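Local coordinates for nucleosome assembly protein 1, putative (Plasmodium falciparum, PDB 3FS3), which probably binds histones and takes part in nucleosome assembly as a histone chaperone of the NAP family, at residues A[157-162]-A[174-179]. Sequence-based numbering, arbitrary orientation.
Sequences GFILSF and VLTKTY
G157 meets Y179 first, its CA lying 3.3 Å from Y179 O, in a CA-H...O contact at the start of an antiparallel pairing. F158 and Y179 then form a hydrogen-bonded pair: Y179 N gives a nearly straight bond to F158 O (2.8 Å), while the return bond from F158 N to Y179 O is longer and more bent. Their rings follow the same pairing. With CG of F158 between its backbone N and carbonyl carbon (chi1 66°), the ring leans toward its neighbour and takes Y179 CB over one face in a CH-pi contact. The two rings are offset, 23° from parallel, with little of one lying over the other, and the closest touch is F158 CE1 to Y179 CD2 at 3.3 Å. On the other face of the sheet, I159 lays CG1 beside T178 OG1 (3.7 Å). L160 and K177 exchange two backbone bonds, and L160 CD1 approaches Y179 CE2. S161 faces T176 in a non-hydrogen-bonded pair. F162 closes the run, trading two bonds with L175, whose carbonyl O also sits at the F162 ring edge, 3.3 Å from CD2. These are the central strands of the four-stranded sheet. F158, L160, F162, L175, K177 and Y179 share one face, and L160, F162 and Y179 pack on helix 260-289. K177 NZ forms a salt bridge with D270 and a hydrogen bond with F240 O, and Y179 OH is hydrogen-bonded to D270, so an ammonium and a phenol hydroxyl both find partners beside a largely apolar layer.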
ATOM      1  N   GLY A 157      10.565  -2.773  13.060  1.00 49.77           N
ATOM      2  CA  GLY A 157       9.507  -3.479  12.356  1.00 49.85           C
ATOM      3  C   GLY A 157       8.500  -4.157  13.274  1.00 48.11           C
ATOM      4  O   GLY A 157       8.155  -3.630  14.334  1.00 47.15           O
ATOM      5  N   PHE A 158       8.026  -5.334  12.871  1.00 45.41           N
ATOM      6  CA  PHE A 158       7.053  -6.068  13.669  1.00 41.70           C
ATOM      7  C   PHE A 158       7.449  -7.526  13.885  1.00 38.90           C
ATOM      8  O   PHE A 158       8.290  -8.075  13.172  1.00 37.81           O
ATOM      9  CB  PHE A 158       5.673  -5.988  13.009  1.00 39.33           C
ATOM     10  CG  PHE A 158       5.589  -6.688  11.681  1.00 38.18           C
ATOM     11  CD1 PHE A 158       5.221  -8.026  11.608  1.00 34.64           C
ATOM     12  CD2 PHE A 158       5.884  -6.012  10.503  1.00 38.11           C
ATOM     13  CE1 PHE A 158       5.142  -8.677  10.383  1.00 33.35           C
ATOM     14  CE2 PHE A 158       5.809  -6.660   9.274  1.00 36.98           C
ATOM     15  CZ  PHE A 158       5.436  -7.998   9.219  1.00 32.02           C
ATOM     16  N   ILE A 159       6.836  -8.148  14.883  1.00 35.66           N
ATOM     17  CA  ILE A 159       7.129  -9.535  15.193  1.00 33.23           C
ATOM     18  C   ILE A 159       5.853 -10.342  15.383  1.00 31.27           C
ATOM     19  O   ILE A 159       4.987  -9.979  16.180  1.00 34.23           O
ATOM     20  CB  ILE A 159       8.040  -9.624  16.450  1.00 32.83           C
ATOM     21  CG1 ILE A 159       8.168 -11.072  16.927  1.00 36.77           C
ATOM     22  CG2 ILE A 159       7.524  -8.707  17.538  1.00 34.78           C
ATOM     23  CD1 ILE A 159       7.124 -11.484  17.939  1.00 41.07           C
ATOM     24  N   LEU A 160       5.732 -11.429  14.624  1.00 26.90           N
ATOM     25  CA  LEU A 160       4.569 -12.310  14.704  1.00 22.49           C
ATOM     26  C   LEU A 160       4.856 -13.469  15.659  1.00 22.20           C
ATOM     27  O   LEU A 160       5.878 -14.138  15.537  1.00 22.91           O
ATOM     28  CB  LEU A 160       4.237 -12.866  13.322  1.00 19.17           C
ATOM     29  CG  LEU A 160       3.774 -11.872  12.263  1.00 18.44           C
ATOM     30  CD1 LEU A 160       3.603 -12.615  10.940  1.00 19.97           C
ATOM     31  CD2 LEU A 160       2.466 -11.201  12.702  1.00 16.00           C
ATOM     32  N   SER A 161       3.962 -13.707  16.611  1.00 22.94           N
ATOM     33  CA  SER A 161       4.160 -14.795  17.567  1.00 22.70           C
ATOM     34  C   SER A 161       3.059 -15.841  17.472  1.00 23.34           C
ATOM     35  O   SER A 161       1.876 -15.510  17.428  1.00 25.79           O
ATOM     36  CB  SER A 161       4.221 -14.253  18.998  1.00 25.59           C
ATOM     37  OG  SER A 161       5.332 -13.392  19.170  1.00 30.44           O
ATOM     38  N   PHE A 162       3.471 -17.102  17.435  1.00 24.12           N
ATOM     39  CA  PHE A 162       2.565 -18.240  17.349  1.00 21.96           C
ATOM     40  C   PHE A 162       2.701 -19.046  18.647  1.00 22.67           C
ATOM     41  O   PHE A 162       3.726 -19.691  18.887  1.00 21.48           O
ATOM     42  CB  PHE A 162       2.938 -19.094  16.135  1.00 24.77           C
ATOM     43  CG  PHE A 162       2.820 -18.361  14.820  1.00 26.07           C
ATOM     44  CD1 PHE A 162       1.745 -18.596  13.967  1.00 25.40           C
ATOM     45  CD2 PHE A 162       3.765 -17.411  14.456  1.00 23.07           C
ATOM     46  CE1 PHE A 162       1.615 -17.893  12.770  1.00 28.19           C
ATOM     47  CE2 PHE A 162       3.646 -16.702  13.261  1.00 28.73           C
ATOM     48  CZ  PHE A 162       2.564 -16.945  12.415  1.00 27.12           C
ATOM     49  N   VAL A 174       6.411 -21.121  22.101  1.00 25.34           N
ATOM     50  CA  VAL A 174       6.145 -20.000  21.202  1.00 25.02           C
ATOM     51  C   VAL A 174       7.111 -19.940  20.023  1.00 25.32           C
ATOM     52  O   VAL A 174       8.319 -20.094  20.195  1.00 28.59           O
ATOM     53  CB  VAL A 174       6.262 -18.641  21.928  1.00 25.93           C
ATOM     54  CG1 VAL A 174       5.936 -17.518  20.967  1.00 26.90           C
ATOM     55  CG2 VAL A 174       5.336 -18.601  23.130  1.00 28.97           C
ATOM     56  N   LEU A 175       6.578 -19.714  18.827  1.00 21.08           N
ATOM     57  CA  LEU A 175       7.414 -19.580  17.637  1.00 22.65           C
ATOM     58  C   LEU A 175       7.189 -18.160  17.114  1.00 25.74           C
ATOM     59  O   LEU A 175       6.045 -17.756  16.874  1.00 26.15           O
ATOM     60  CB  LEU A 175       7.020 -20.600  16.553  1.00 22.22           C
ATOM     61  CG  LEU A 175       7.213 -22.091  16.844  1.00 21.07           C
ATOM     62  CD1 LEU A 175       6.961 -22.886  15.562  1.00 20.42           C
ATOM     63  CD2 LEU A 175       8.628 -22.349  17.356  1.00 17.34           C
ATOM     64  N   THR A 176       8.266 -17.398  16.951  1.00 25.16           N
ATOM     65  CA  THR A 176       8.146 -16.028  16.468  1.00 23.43           C
ATOM     66  C   THR A 176       8.880 -15.812  15.158  1.00 26.43           C
ATOM     67  O   THR A 176       9.765 -16.580  14.778  1.00 23.59           O
ATOM     68  CB  THR A 176       8.723 -15.024  17.464  1.00 25.15           C
ATOM     69  OG1 THR A 176      10.151 -15.124  17.457  1.00 25.68           O
ATOM     70  CG2 THR A 176       8.207 -15.298  18.867  1.00 26.21           C
ATOM     71  N   LYS A 177       8.498 -14.741  14.479  1.00 29.06           N
ATOM     72  CA  LYS A 177       9.096 -14.356  13.216  1.00 31.63           C
ATOM     73  C   LYS A 177       9.203 -12.838  13.282  1.00 33.09           C
ATOM     74  O   LYS A 177       8.195 -12.145  13.437  1.00 33.15           O
ATOM     75  CB  LYS A 177       8.191 -14.778  12.058  1.00 34.66           C
ATOM     76  CG  LYS A 177       8.755 -14.490  10.675  1.00 33.48           C
ATOM     77  CD  LYS A 177       9.918 -15.397  10.352  1.00 33.62           C
ATOM     78  CE  LYS A 177      10.477 -15.119   8.958  1.00 34.56           C
ATOM     79  NZ  LYS A 177       9.656 -15.694   7.867  1.00 33.79           N
ATOM     80  N   THR A 178      10.428 -12.327  13.189  1.00 35.18           N
ATOM     81  CA  THR A 178      10.669 -10.891  13.255  1.00 36.80           C
ATOM     82  C   THR A 178      10.999 -10.287  11.892  1.00 37.76           C
ATOM     83  O   THR A 178      11.944 -10.706  11.229  1.00 37.24           O
ATOM     84  CB  THR A 178      11.827 -10.573  14.218  1.00 39.56           C
ATOM     85  OG1 THR A 178      11.586 -11.208  15.479  1.00 39.60           O
ATOM     86  CG2 THR A 178      11.942  -9.061  14.436  1.00 38.65           C
ATOM     87  N   TYR A 179      10.208  -9.303  11.478  1.00 38.72           N
ATOM     88  CA  TYR A 179      10.433  -8.630  10.204  1.00 39.47           C
ATOM     89  C   TYR A 179      11.070  -7.272  10.467  1.00 41.50           C
ATOM     90  O   TYR A 179      10.434  -6.377  11.027  1.00 39.57           O
ATOM     91  CB  TYR A 179       9.111  -8.463   9.449  1.00 35.98           C
ATOM     92  CG  TYR A 179       8.601  -9.766   8.887  1.00 36.45           C
ATOM     93  CD1 TYR A 179       9.025 -10.225   7.640  1.00 35.76           C
ATOM     94  CD2 TYR A 179       7.774 -10.587   9.643  1.00 31.70           C
ATOM     95  CE1 TYR A 179       8.641 -11.480   7.167  1.00 36.40           C
ATOM     96  CE2 TYR A 179       7.386 -11.836   9.185  1.00 34.12           C
ATOM     97  CZ  TYR A 179       7.822 -12.280   7.952  1.00 36.00           C
ATOM     98  OH  TYR A 179       7.443 -13.530   7.522  1.00 38.70           O
TER